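Local coordinates for protein putative aminopeptidase (PDB 5NTH) that probably removes amino acids from the N-termini of peptides as a manganese-dependent M17 leucyl aminopeptidase, here bound to the inhibitor actinonin, at residues N292-G297 with F408-L413; A432-S437 with D454-V459; A436-A441 with R505-H510. All coordinates share one frame; numbering follows the deposited sequence.

Overall arrangement
All three contacts lie on the eight-stranded mixed sheet of the catalytic domain. Contact 1 pairs strands 291-300 and 412-417 and is mostly buried, with an exposed aspartate at its entrance. Contact 2, also buried, joins strand 432-436 to strand 456-458 at the sheet's margin, almost wholly through the backbone, and touches a second subunit there. Contact 3 bridges the two: 508-512 lies between 412-417 and 432-436, L413 O being 2.9 Å from V509 N and Y435 N 2.8 Å from H510 O. It shares A436 and S437 with contact 2, is only partly buried, and relies on a serine hydroxyl and small apolar groups where the strand pairing ends.

Contact 1: residues N292-G297 with F408-L413; sequences NIAMVG and FVPDVL
In the central sheet of the catalytic domain, N292 and A294 on strand 291-300 meet the chain that enters the neighbouring parallel strand 412-417. N292 is held by several bonds at this entrance. Its backbone N donates to D411 OD2 at 2.8 Å, meeting the carboxylate oxygen on its anti side and 23° out of its plane, while N292 O accepts from D411 N at 3.0 Å, with the donor above the carbonyl plane. D411 thus bonds N292 twice, once through its side chain and once through its backbone. The N292 side chain, with CG anti to its own carbonyl carbon (chi1 -66°), slides past the F408 ring in the opposite direction. Its ND2 lies 3.4 Å from F408 CD2, the amide and ring planes standing 77° apart, and makes a weak bond to V409 O; OD1 is taken by N351 of strand 349-361. Past D411 parallel pairing begins: A294 N donates to V412 O at 3.1 Å, nearly along the C=O axis, and A294 pairs with L413. The sheet's two faces are packed differently. On one, I293 and V412 lie side by side pointing the same way, CG1 to CG1 at 3.4 Å. On the other, A294 CB sits 3.5 Å from P410 CG, and V296 CG2 approaches L413 CD2 at 4.2 Å, the two side chains crossing obliquely. Helix 391-404 covers V296 and L413 through V399, whereas I293 packs on L535 of helix 528-536.

Contact 2: residues A432-S437 with D454-V459; sequences AGVYAS and DLCYPV
Backbone bonds carry most of the contact between A432-S437 and D454-V459, where A432, G433 and V434 pair in parallel with C456, Y457 and P458. V434 uses both its polar backbone atoms: its N donates to Y457 O at 3.0 Å, from above that carbonyl's plane, and its O accepts from V459 N at 2.7 Å in a nearly straight bond (175° at the hydrogen). At the other end A432 O takes a weak bond from Y457 N. The CA-H groups of G433 and P458 add contacts to Y457 O and V434 O, respectively. A water bridges further along, its oxygen 2.8 Å from A436 N, from which it accepts, and also close to V459 O, to which it probably donates.

Side-chain contacts are few. V434 CG2 touches C456 SG at 3.8 Å on the face that helix 439-452 covers through I446, which packs on C456. V459 CG2, placed between its own backbone N and carbonyl carbon, lies 3.4 Å from V434 O and 4.1 Å from Y435 CB. The Y435 hydroxyl is hydrogen-bonded to the E497 carboxylate.

Beyond this edge the Y457 and P458 side chains pack on P458 and Y457 of the second subunit. The two strands, at 42° to each other, are the parallel arms of a beta-alpha-beta crossover through helix 439-452, at the margin of the M17 catalytic domain's sheet.

Contact 3: residues A436-A441 with R505-H510; sequences ASDAEA and RGPFVH
S437 and F508 meet through the serine hydroxyl and three backbone groups, S437 N, F508 N and F508 O, just where strand 432-436 gives way to the turn before helix 439-452. The S437 side chain points toward strand 508-512, with OG held between its own backbone N and carbonyl carbon (chi1 65°). From there OG accepts from F508 N at 2.9 Å in an almost straight bond, 178° at the hydrogen. The S437 backbone N donates in turn to F508 O at 3.0 Å, so residues 437 and 508 are joined by a pair of bonds running in opposite directions, the serine side chain doing what a strand carbonyl would otherwise do. The F508 ring itself belongs to the packing beyond, against V496 of helix 488-497 and L413. One residue back, A436 faces V509 as a non-hydrogen-bonded antiparallel pair, its CA 3.5 Å from F508 O in a CA-H...O contact.

D438 and P507 lie side by side and point the same way, the aspartate CB 3.8 Å from P507 CB. D438, whose CG is anti to the backbone N (chi1 -177°), is at the helix N-cap: OD1 accepts from A441 N at 3.2 Å through its anti lone pair and, weakly, from E440 N. The first helical turn brings A441 CB against both P507 CB at 3.8 Å and V509 CG2 at 3.9 Å. With its carboxylate capping the helix and its CB on the proline, D438 joins polar and apolar parts of the contact; its negative charge would probably also interact favourably with the helix dipole.

Contact 1: residues N292-G297 with F408-L413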
ATOM      1  N   ASN A 292       3.943 -31.345  39.296  1.00 32.04           N
ATOM      2  CA  ASN A 292       4.392 -29.938  39.339  1.00 31.69           C
ATOM      3  C   ASN A 292       3.972 -29.191  38.087  1.00 31.03           C
ATOM      4  O   ASN A 292       3.998 -29.760  36.987  1.00 29.78           O
ATOM      5  CB  ASN A 292       5.906 -29.844  39.429  1.00 31.46           C
ATOM      6  CG  ASN A 292       6.441 -30.393  40.724  1.00 30.86           C
ATOM      7  OD1 ASN A 292       5.717 -30.490  41.722  1.00 30.95           O
ATOM      8  ND2 ASN A 292       7.712 -30.735  40.728  1.00 29.30           N
ATOM      9  N   ILE A 293       3.598 -27.924  38.256  1.00 30.28           N
ATOM     10  CA  ILE A 293       3.050 -27.150  37.160  1.00 30.48           C
ATOM     11  C   ILE A 293       3.681 -25.788  37.080  1.00 29.75           C
ATOM     12  O   ILE A 293       3.610 -25.025  38.025  1.00 32.09           O
ATOM     13  CB  ILE A 293       1.534 -27.050  37.290  1.00 30.97           C
ATOM     14  CG1 ILE A 293       0.941 -28.424  36.954  1.00 32.43           C
ATOM     15  CG2 ILE A 293       0.965 -26.043  36.302  1.00 30.69           C
ATOM     16  CD1 ILE A 293      -0.268 -28.790  37.749  1.00 34.02           C
ATOM     17  N   ALA A 294       4.301 -25.485  35.949  1.00 28.45           N
ATOM     18  CA  ALA A 294       4.805 -24.152  35.709  1.00 27.37           C
ATOM     19  C   ALA A 294       3.946 -23.516  34.643  1.00 26.90           C
ATOM     20  O   ALA A 294       3.484 -24.173  33.707  1.00 25.99           O
ATOM     21  CB  ALA A 294       6.242 -24.194  35.283  1.00 27.47           C
ATOM     22  N   MET A 295       3.710 -22.228  34.821  1.00 27.11           N
ATOM     23  CA  MET A 295       2.945 -21.446  33.875  1.00 27.48           C
ATOM     24  C   MET A 295       3.775 -20.237  33.427  1.00 26.25           C
ATOM     25  O   MET A 295       4.576 -19.715  34.196  1.00 25.95           O
ATOM     26  CB  MET A 295       1.638 -21.027  34.528  1.00 28.45           C
ATOM     27  CG  MET A 295       0.627 -22.156  34.651  1.00 29.54           C
ATOM     28  SD  MET A 295      -1.009 -21.607  35.228  1.00 31.84           S
ATOM     29  CE  MET A 295      -0.596 -20.711  36.728  1.00 31.43           C
ATOM     30  N   VAL A 296       3.598 -19.808  32.179  1.00 25.26           N
ATOM     31  CA  VAL A 296       4.354 -18.665  31.633  1.00 24.80           C
ATOM     32  C   VAL A 296       3.487 -17.834  30.707  1.00 24.76           C
ATOM     33  O   VAL A 296       2.777 -18.363  29.857  1.00 23.77           O
ATOM     34  CB  VAL A 296       5.596 -19.113  30.838  1.00 24.46           C
ATOM     35  CG1 VAL A 296       6.463 -17.926  30.452  1.00 24.35           C
ATOM     36  CG2 VAL A 296       6.435 -20.095  31.639  1.00 24.63           C
ATOM     37  N   GLY A 297       3.575 -16.518  30.858  1.00 25.92           N
ATOM     38  CA  GLY A 297       2.736 -15.616  30.093  1.00 26.89           C
ATOM     39  C   GLY A 297       3.439 -14.400  29.555  1.00 27.78           C
ATOM     40  O   GLY A 297       4.316 -13.827  30.225  1.00 28.32           O
ATOM     41  N   PHE A 408      12.501 -26.790  41.569  1.00 34.29           N
ATOM     42  CA  PHE A 408      11.794 -28.034  41.183  1.00 31.91           C
ATOM     43  C   PHE A 408      11.673 -28.074  39.651  1.00 31.34           C
ATOM     44  O   PHE A 408      11.684 -27.036  39.005  1.00 33.46           O
ATOM     45  CB  PHE A 408      10.404 -28.052  41.794  1.00 30.88           C
ATOM     46  CG  PHE A 408       9.425 -27.087  41.133  1.00 30.84           C
ATOM     47  CD1 PHE A 408       9.328 -25.761  41.540  1.00 30.23           C
ATOM     48  CD2 PHE A 408       8.594 -27.515  40.089  1.00 30.73           C
ATOM     49  CE1 PHE A 408       8.419 -24.886  40.924  1.00 29.95           C
ATOM     50  CE2 PHE A 408       7.704 -26.637  39.473  1.00 29.99           C
ATOM     51  CZ  PHE A 408       7.610 -25.326  39.900  1.00 29.70           C
ATOM     52  N   VAL A 409      11.523 -29.246  39.065  1.00 30.70           N
ATOM     53  CA  VAL A 409      11.401 -29.360  37.613  1.00 30.82           C
ATOM     54  C   VAL A 409       9.948 -29.518  37.290  1.00 30.30           C
ATOM     55  O   VAL A 409       9.368 -30.461  37.758  1.00 31.24           O
ATOM     56  CB  VAL A 409      12.105 -30.624  37.082  1.00 31.76           C
ATOM     57  CG1 VAL A 409      11.869 -30.790  35.573  1.00 32.50           C
ATOM     58  CG2 VAL A 409      13.600 -30.578  37.387  1.00 31.61           C
ATOM     59  N   PRO A 410       9.358 -28.641  36.462  1.00 30.26           N
ATOM     60  CA  PRO A 410       7.946 -28.883  36.146  1.00 29.99           C
ATOM     61  C   PRO A 410       7.661 -30.199  35.393  1.00 28.99           C
ATOM     62  O   PRO A 410       8.511 -30.708  34.661  1.00 28.37           O
ATOM     63  CB  PRO A 410       7.568 -27.689  35.252  1.00 29.92           C
ATOM     64  CG  PRO A 410       8.637 -26.696  35.448  1.00 29.63           C
ATOM     65  CD  PRO A 410       9.873 -27.468  35.746  1.00 30.19           C
ATOM     66  N   ASP A 411       6.469 -30.732  35.608  1.00 28.46           N
ATOM     67  CA  ASP A 411       5.973 -31.839  34.809  1.00 29.42           C
ATOM     68  C   ASP A 411       5.029 -31.413  33.712  1.00 29.90           C
ATOM     69  O   ASP A 411       4.625 -32.232  32.885  1.00 29.58           O
ATOM     70  CB  ASP A 411       5.269 -32.861  35.693  1.00 29.94           C
ATOM     71  CG  ASP A 411       6.129 -33.309  36.858  1.00 30.55           C
ATOM     72  OD1 ASP A 411       7.286 -33.785  36.623  1.00 29.12           O
ATOM     73  OD2 ASP A 411       5.631 -33.159  38.007  1.00 30.91           O
ATOM     74  N   VAL A 412       4.665 -30.140  33.700  1.00 31.13           N
ATOM     75  CA  VAL A 412       3.905 -29.592  32.572  1.00 32.32           C
ATOM     76  C   VAL A 412       4.112 -28.092  32.512  1.00 31.11           C
ATOM     77  O   VAL A 412       4.149 -27.423  33.533  1.00 30.87           O
ATOM     78  CB  VAL A 412       2.418 -30.028  32.639  1.00 34.05           C
ATOM     79  CG1 VAL A 412       1.901 -29.864  34.044  1.00 35.35           C
ATOM     80  CG2 VAL A 412       1.528 -29.294  31.643  1.00 34.42           C
ATOM     81  N   LEU A 413       4.320 -27.593  31.300  1.00 30.87           N
ATOM     82  CA  LEU A 413       4.491 -26.175  31.091  1.00 30.26           C
ATOM     83  C   LEU A 413       3.385 -25.603  30.227  1.00 30.41           C
ATOM     84  O   LEU A 413       3.199 -26.024  29.081  1.00 29.25           O
ATOM     85  CB  LEU A 413       5.835 -25.869  30.463  1.00 30.28           C
ATOM     86  CG  LEU A 413       6.101 -24.382  30.680  1.00 30.13           C
ATOM     87  CD1 LEU A 413       7.497 -24.163  31.212  1.00 29.96           C
ATOM     88  CD2 LEU A 413       5.804 -23.579  29.419  1.00 30.19           C
TER

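Contact 2: residues A432-S437 with D454-V459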
ATOM      1  N   ALA A 432      -8.778 -19.833  21.125  1.00 24.96           N
ATOM      2  CA  ALA A 432      -7.345 -19.779  21.138  1.00 24.70           C
ATOM      3  C   ALA A 432      -6.761 -20.928  20.297  1.00 25.14           C
ATOM      4  O   ALA A 432      -7.423 -21.926  20.001  1.00 24.48           O
ATOM      5  CB  ALA A 432      -6.828 -19.863  22.557  1.00 24.74           C
ATOM      6  N   GLY A 433      -5.506 -20.747  19.902  1.00 26.12           N
ATOM      7  CA  GLY A 433      -4.720 -21.763  19.189  1.00 26.25           C
ATOM      8  C   GLY A 433      -3.803 -22.480  20.148  1.00 25.56           C
ATOM      9  O   GLY A 433      -3.050 -21.831  20.871  1.00 26.10           O
ATOM     10  N   VAL A 434      -3.905 -23.803  20.193  1.00 24.64           N
ATOM     11  CA  VAL A 434      -3.102 -24.588  21.096  1.00 24.31           C
ATOM     12  C   VAL A 434      -2.087 -25.373  20.281  1.00 24.49           C
ATOM     13  O   VAL A 434      -2.431 -26.116  19.356  1.00 23.55           O
ATOM     14  CB  VAL A 434      -3.947 -25.542  21.936  1.00 24.53           C
ATOM     15  CG1 VAL A 434      -3.049 -26.372  22.850  1.00 24.75           C
ATOM     16  CG2 VAL A 434      -4.958 -24.768  22.761  1.00 24.55           C
ATOM     17  N   TYR A 435      -0.831 -25.177  20.645  1.00 24.98           N
ATOM     18  CA  TYR A 435       0.304 -25.806  20.002  1.00 25.05           C
ATOM     19  C   TYR A 435       0.923 -26.652  21.076  1.00 25.62           C
ATOM     20  O   TYR A 435       1.515 -26.130  22.020  1.00 26.23           O
ATOM     21  CB  TYR A 435       1.303 -24.770  19.518  1.00 24.59           C
ATOM     22  CG  TYR A 435       2.630 -25.343  19.040  1.00 24.10           C
ATOM     23  CD1 TYR A 435       2.790 -25.823  17.734  1.00 23.46           C
ATOM     24  CD2 TYR A 435       3.729 -25.353  19.880  1.00 24.05           C
ATOM     25  CE1 TYR A 435       3.995 -26.302  17.302  1.00 23.77           C
ATOM     26  CE2 TYR A 435       4.946 -25.836  19.458  1.00 24.11           C
ATOM     27  CZ  TYR A 435       5.080 -26.312  18.174  1.00 24.13           C
ATOM     28  OH  TYR A 435       6.316 -26.791  17.801  1.00 24.03           O
ATOM     29  N   ALA A 436       0.783 -27.958  20.928  1.00 26.00           N
ATOM     30  CA  ALA A 436       0.996 -28.859  22.038  1.00 26.25           C
ATOM     31  C   ALA A 436       1.862 -30.018  21.647  1.00 25.53           C
ATOM     32  O   ALA A 436       1.535 -30.711  20.694  1.00 24.22           O
ATOM     33  CB  ALA A 436      -0.351 -29.367  22.513  1.00 26.62           C
ATOM     34  N   SER A 437       2.912 -30.260  22.432  1.00 26.35           N
ATOM     35  CA  SER A 437       3.867 -31.371  22.181  1.00 27.55           C
ATOM     36  C   SER A 437       3.411 -32.755  22.627  1.00 28.96           C
ATOM     37  O   SER A 437       4.188 -33.673  22.563  1.00 30.87           O
ATOM     38  CB  SER A 437       5.172 -31.106  22.925  1.00 27.09           C
ATOM     39  OG  SER A 437       4.904 -31.140  24.320  1.00 27.11           O
ATOM     40  N   ASP A 454     -13.784 -20.845  27.868  1.00 26.60           N
ATOM     41  CA  ASP A 454     -12.601 -20.184  27.284  1.00 26.49           C
ATOM     42  C   ASP A 454     -12.100 -21.127  26.175  1.00 26.56           C
ATOM     43  O   ASP A 454     -11.194 -21.947  26.369  1.00 25.01           O
ATOM     44  CB  ASP A 454     -11.478 -20.010  28.322  1.00 26.94           C
ATOM     45  CG  ASP A 454     -11.716 -18.872  29.321  1.00 27.73           C
ATOM     46  OD1 ASP A 454     -12.776 -18.219  29.316  1.00 29.28           O
ATOM     47  OD2 ASP A 454     -10.803 -18.614  30.141  1.00 27.83           O
ATOM     48  N   LEU A 455     -12.681 -20.984  25.002  1.00 27.12           N
ATOM     49  CA  LEU A 455     -12.489 -21.950  23.942  1.00 28.22           C
ATOM     50  C   LEU A 455     -11.065 -22.021  23.353  1.00 28.91           C
ATOM     51  O   LEU A 455     -10.232 -21.143  23.537  1.00 29.28           O
ATOM     52  CB  LEU A 455     -13.512 -21.708  22.837  1.00 28.69           C
ATOM     53  CG  LEU A 455     -14.971 -21.574  23.261  1.00 28.92           C
ATOM     54  CD1 LEU A 455     -15.853 -21.323  22.045  1.00 29.68           C
ATOM     55  CD2 LEU A 455     -15.438 -22.808  23.992  1.00 28.94           C
ATOM     56  N   CYS A 456     -10.846 -23.111  22.628  1.00 29.04           N
ATOM     57  CA  CYS A 456      -9.548 -23.620  22.261  1.00 28.43           C
ATOM     58  C   CYS A 456      -9.672 -24.446  21.032  1.00 26.86           C
ATOM     59  O   CYS A 456     -10.699 -25.084  20.815  1.00 24.99           O
ATOM     60  CB  CYS A 456      -9.070 -24.590  23.303  1.00 29.68           C
ATOM     61  SG  CYS A 456      -8.166 -23.810  24.580  1.00 34.53           S
ATOM     62  N   TYR A 457      -8.584 -24.505  20.268  1.00 26.56           N
ATOM     63  CA  TYR A 457      -8.559 -25.388  19.124  1.00 26.12           C
ATOM     64  C   TYR A 457      -7.138 -25.659  18.759  1.00 24.78           C
ATOM     65  O   TYR A 457      -6.354 -24.729  18.751  1.00 24.41           O
ATOM     66  CB  TYR A 457      -9.325 -24.806  17.954  1.00 26.87           C
ATOM     67  CG  TYR A 457      -9.646 -25.861  16.977  1.00 28.12           C
ATOM     68  CD1 TYR A 457     -10.762 -26.654  17.139  1.00 28.98           C
ATOM     69  CD2 TYR A 457      -8.790 -26.133  15.917  1.00 29.14           C
ATOM     70  CE1 TYR A 457     -11.049 -27.686  16.238  1.00 30.10           C
ATOM     71  CE2 TYR A 457      -9.053 -27.161  15.015  1.00 29.95           C
ATOM     72  CZ  TYR A 457     -10.179 -27.937  15.183  1.00 30.29           C
ATOM     73  OH  TYR A 457     -10.463 -28.918  14.291  1.00 31.33           O
ATOM     74  N   PRO A 458      -6.802 -26.936  18.486  1.00 24.17           N
ATOM     75  CA  PRO A 458      -5.462 -27.354  18.105  1.00 24.03           C
ATOM     76  C   PRO A 458      -4.899 -26.664  16.879  1.00 22.99           C
ATOM     77  O   PRO A 458      -5.598 -26.489  15.914  1.00 22.68           O
ATOM     78  CB  PRO A 458      -5.652 -28.848  17.781  1.00 24.53           C
ATOM     79  CG  PRO A 458      -6.779 -29.280  18.647  1.00 24.48           C
ATOM     80  CD  PRO A 458      -7.701 -28.108  18.565  1.00 24.56           C
ATOM     81  N   VAL A 459      -3.640 -26.288  16.915  1.00 22.65           N
ATOM     82  CA  VAL A 459      -2.960 -25.957  15.663  1.00 23.14           C
ATOM     83  C   VAL A 459      -1.768 -26.871  15.396  1.00 22.84           C
ATOM     84  O   VAL A 459      -1.151 -27.388  16.312  1.00 21.97           O
ATOM     85  CB  VAL A 459      -2.504 -24.485  15.560  1.00 22.98           C
ATOM     86  CG1 VAL A 459      -3.708 -23.592  15.383  1.00 23.05           C
ATOM     87  CG2 VAL A 459      -1.634 -24.087  16.749  1.00 22.93           C
TER
HETATM   88  O   HOH W   1      -0.846 -28.677  18.798  1.00 30.70           O

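Contact 3: residues A436-A441 with R505-H510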
ATOM      1  N   ALA A 436       0.783 -27.958  20.928  1.00 26.00           N
ATOM      2  CA  ALA A 436       0.996 -28.859  22.038  1.00 26.25           C
ATOM      3  C   ALA A 436       1.862 -30.018  21.647  1.00 25.53           C
ATOM      4  O   ALA A 436       1.535 -30.711  20.694  1.00 24.22           O
ATOM      5  CB  ALA A 436      -0.351 -29.367  22.513  1.00 26.62           C
ATOM      6  N   SER A 437       2.912 -30.260  22.432  1.00 26.35           N
ATOM      7  CA  SER A 437       3.867 -31.371  22.181  1.00 27.55           C
ATOM      8  C   SER A 437       3.411 -32.755  22.627  1.00 28.96           C
ATOM      9  O   SER A 437       4.188 -33.673  22.563  1.00 30.87           O
ATOM     10  CB  SER A 437       5.172 -31.106  22.925  1.00 27.09           C
ATOM     11  OG  SER A 437       4.904 -31.140  24.320  1.00 27.11           O
ATOM     12  N   ASP A 438       2.189 -32.906  23.125  1.00 30.83           N
ATOM     13  CA  ASP A 438       1.702 -34.186  23.610  1.00 31.20           C
ATOM     14  C   ASP A 438       0.211 -34.236  23.296  1.00 30.89           C
ATOM     15  O   ASP A 438      -0.546 -33.398  23.782  1.00 30.22           O
ATOM     16  CB  ASP A 438       1.977 -34.247  25.104  1.00 33.18           C
ATOM     17  CG  ASP A 438       1.593 -35.574  25.740  1.00 35.60           C
ATOM     18  OD1 ASP A 438       0.377 -35.798  26.032  1.00 37.91           O
ATOM     19  OD2 ASP A 438       2.528 -36.365  26.005  1.00 36.92           O
ATOM     20  N   ALA A 439      -0.194 -35.199  22.464  1.00 29.97           N
ATOM     21  CA  ALA A 439      -1.579 -35.322  21.983  1.00 29.29           C
ATOM     22  C   ALA A 439      -2.610 -35.375  23.126  1.00 30.14           C
ATOM     23  O   ALA A 439      -3.746 -34.894  22.976  1.00 29.92           O
ATOM     24  CB  ALA A 439      -1.714 -36.561  21.092  1.00 28.14           C
ATOM     25  N   GLU A 440      -2.214 -35.971  24.252  1.00 30.55           N
ATOM     26  CA  GLU A 440      -3.109 -36.101  25.404  1.00 31.52           C
ATOM     27  C   GLU A 440      -3.291 -34.720  26.064  1.00 31.98           C
ATOM     28  O   GLU A 440      -4.393 -34.335  26.417  1.00 32.66           O
ATOM     29  CB  GLU A 440      -2.605 -37.168  26.397  1.00 30.27           C
ATOM     30  N   ALA A 441      -2.211 -33.970  26.200  1.00 32.07           N
ATOM     31  CA  ALA A 441      -2.304 -32.629  26.758  1.00 32.77           C
ATOM     32  C   ALA A 441      -3.084 -31.646  25.830  1.00 32.16           C
ATOM     33  O   ALA A 441      -3.774 -30.774  26.309  1.00 31.60           O
ATOM     34  CB  ALA A 441      -0.913 -32.106  27.103  1.00 32.34           C
ATOM     35  N   ARG A 505      10.969 -32.653  30.692  1.00 32.47           N
ATOM     36  CA  ARG A 505      10.647 -33.816  29.853  1.00 33.64           C
ATOM     37  C   ARG A 505       9.129 -34.030  29.552  1.00 34.46           C
ATOM     38  O   ARG A 505       8.784 -34.799  28.649  1.00 36.98           O
ATOM     39  CB  ARG A 505      11.297 -35.072  30.483  1.00 32.03           C
ATOM     40  N   GLY A 506       8.231 -33.352  30.271  1.00 33.95           N
ATOM     41  CA  GLY A 506       6.775 -33.478  30.025  1.00 33.57           C
ATOM     42  C   GLY A 506       6.191 -32.454  29.036  1.00 33.66           C
ATOM     43  O   GLY A 506       6.908 -31.656  28.456  1.00 34.02           O
ATOM     44  N   PRO A 507       4.868 -32.452  28.852  1.00 32.81           N
ATOM     45  CA  PRO A 507       4.263 -31.663  27.804  1.00 32.12           C
ATOM     46  C   PRO A 507       4.466 -30.151  27.897  1.00 32.31           C
ATOM     47  O   PRO A 507       4.472 -29.560  28.992  1.00 30.89           O
ATOM     48  CB  PRO A 507       2.771 -31.958  27.974  1.00 32.27           C
ATOM     49  CG  PRO A 507       2.712 -33.213  28.734  1.00 32.25           C
ATOM     50  CD  PRO A 507       3.840 -33.073  29.692  1.00 32.61           C
ATOM     51  N   PHE A 508       4.594 -29.548  26.721  1.00 32.36           N
ATOM     52  CA  PHE A 508       4.607 -28.109  26.564  1.00 32.45           C
ATOM     53  C   PHE A 508       3.334 -27.745  25.822  1.00 31.25           C
ATOM     54  O   PHE A 508       3.108 -28.252  24.709  1.00 30.80           O
ATOM     55  CB  PHE A 508       5.824 -27.729  25.740  1.00 33.70           C
ATOM     56  CG  PHE A 508       5.841 -26.303  25.297  1.00 33.88           C
ATOM     57  CD1 PHE A 508       6.138 -25.296  26.196  1.00 33.85           C
ATOM     58  CD2 PHE A 508       5.575 -25.976  23.978  1.00 33.90           C
ATOM     59  CE1 PHE A 508       6.159 -23.983  25.798  1.00 33.98           C
ATOM     60  CE2 PHE A 508       5.610 -24.667  23.565  1.00 34.37           C
ATOM     61  CZ  PHE A 508       5.907 -23.668  24.479  1.00 34.69           C
ATOM     62  N   VAL A 509       2.509 -26.901  26.450  1.00 30.06           N
ATOM     63  CA  VAL A 509       1.198 -26.508  25.909  1.00 29.55           C
ATOM     64  C   VAL A 509       1.177 -25.027  25.755  1.00 28.15           C
ATOM     65  O   VAL A 509       1.150 -24.302  26.744  1.00 26.85           O
ATOM     66  CB  VAL A 509       0.027 -26.866  26.835  1.00 30.28           C
ATOM     67  CG1 VAL A 509      -1.312 -26.559  26.182  1.00 29.94           C
ATOM     68  CG2 VAL A 509       0.090 -28.337  27.181  1.00 31.81           C
ATOM     69  N   HIS A 510       1.164 -24.604  24.496  1.00 28.06           N
ATOM     70  CA  HIS A 510       1.211 -23.205  24.127  1.00 27.80           C
ATOM     71  C   HIS A 510      -0.150 -22.740  23.711  1.00 26.73           C
ATOM     72  O   HIS A 510      -0.703 -23.289  22.772  1.00 26.17           O
ATOM     73  CB  HIS A 510       2.160 -23.044  22.981  1.00 28.29           C
ATOM     74  CG  HIS A 510       2.238 -21.654  22.437  1.00 29.06           C
ATOM     75  ND1 HIS A 510       3.054 -20.688  22.979  1.00 30.01           N
ATOM     76  CD2 HIS A 510       1.653 -21.091  21.361  1.00 28.84           C
ATOM     77  CE1 HIS A 510       2.946 -19.579  22.278  1.00 29.67           C
ATOM     78  NE2 HIS A 510       2.110 -19.800  21.283  1.00 29.81           N
TER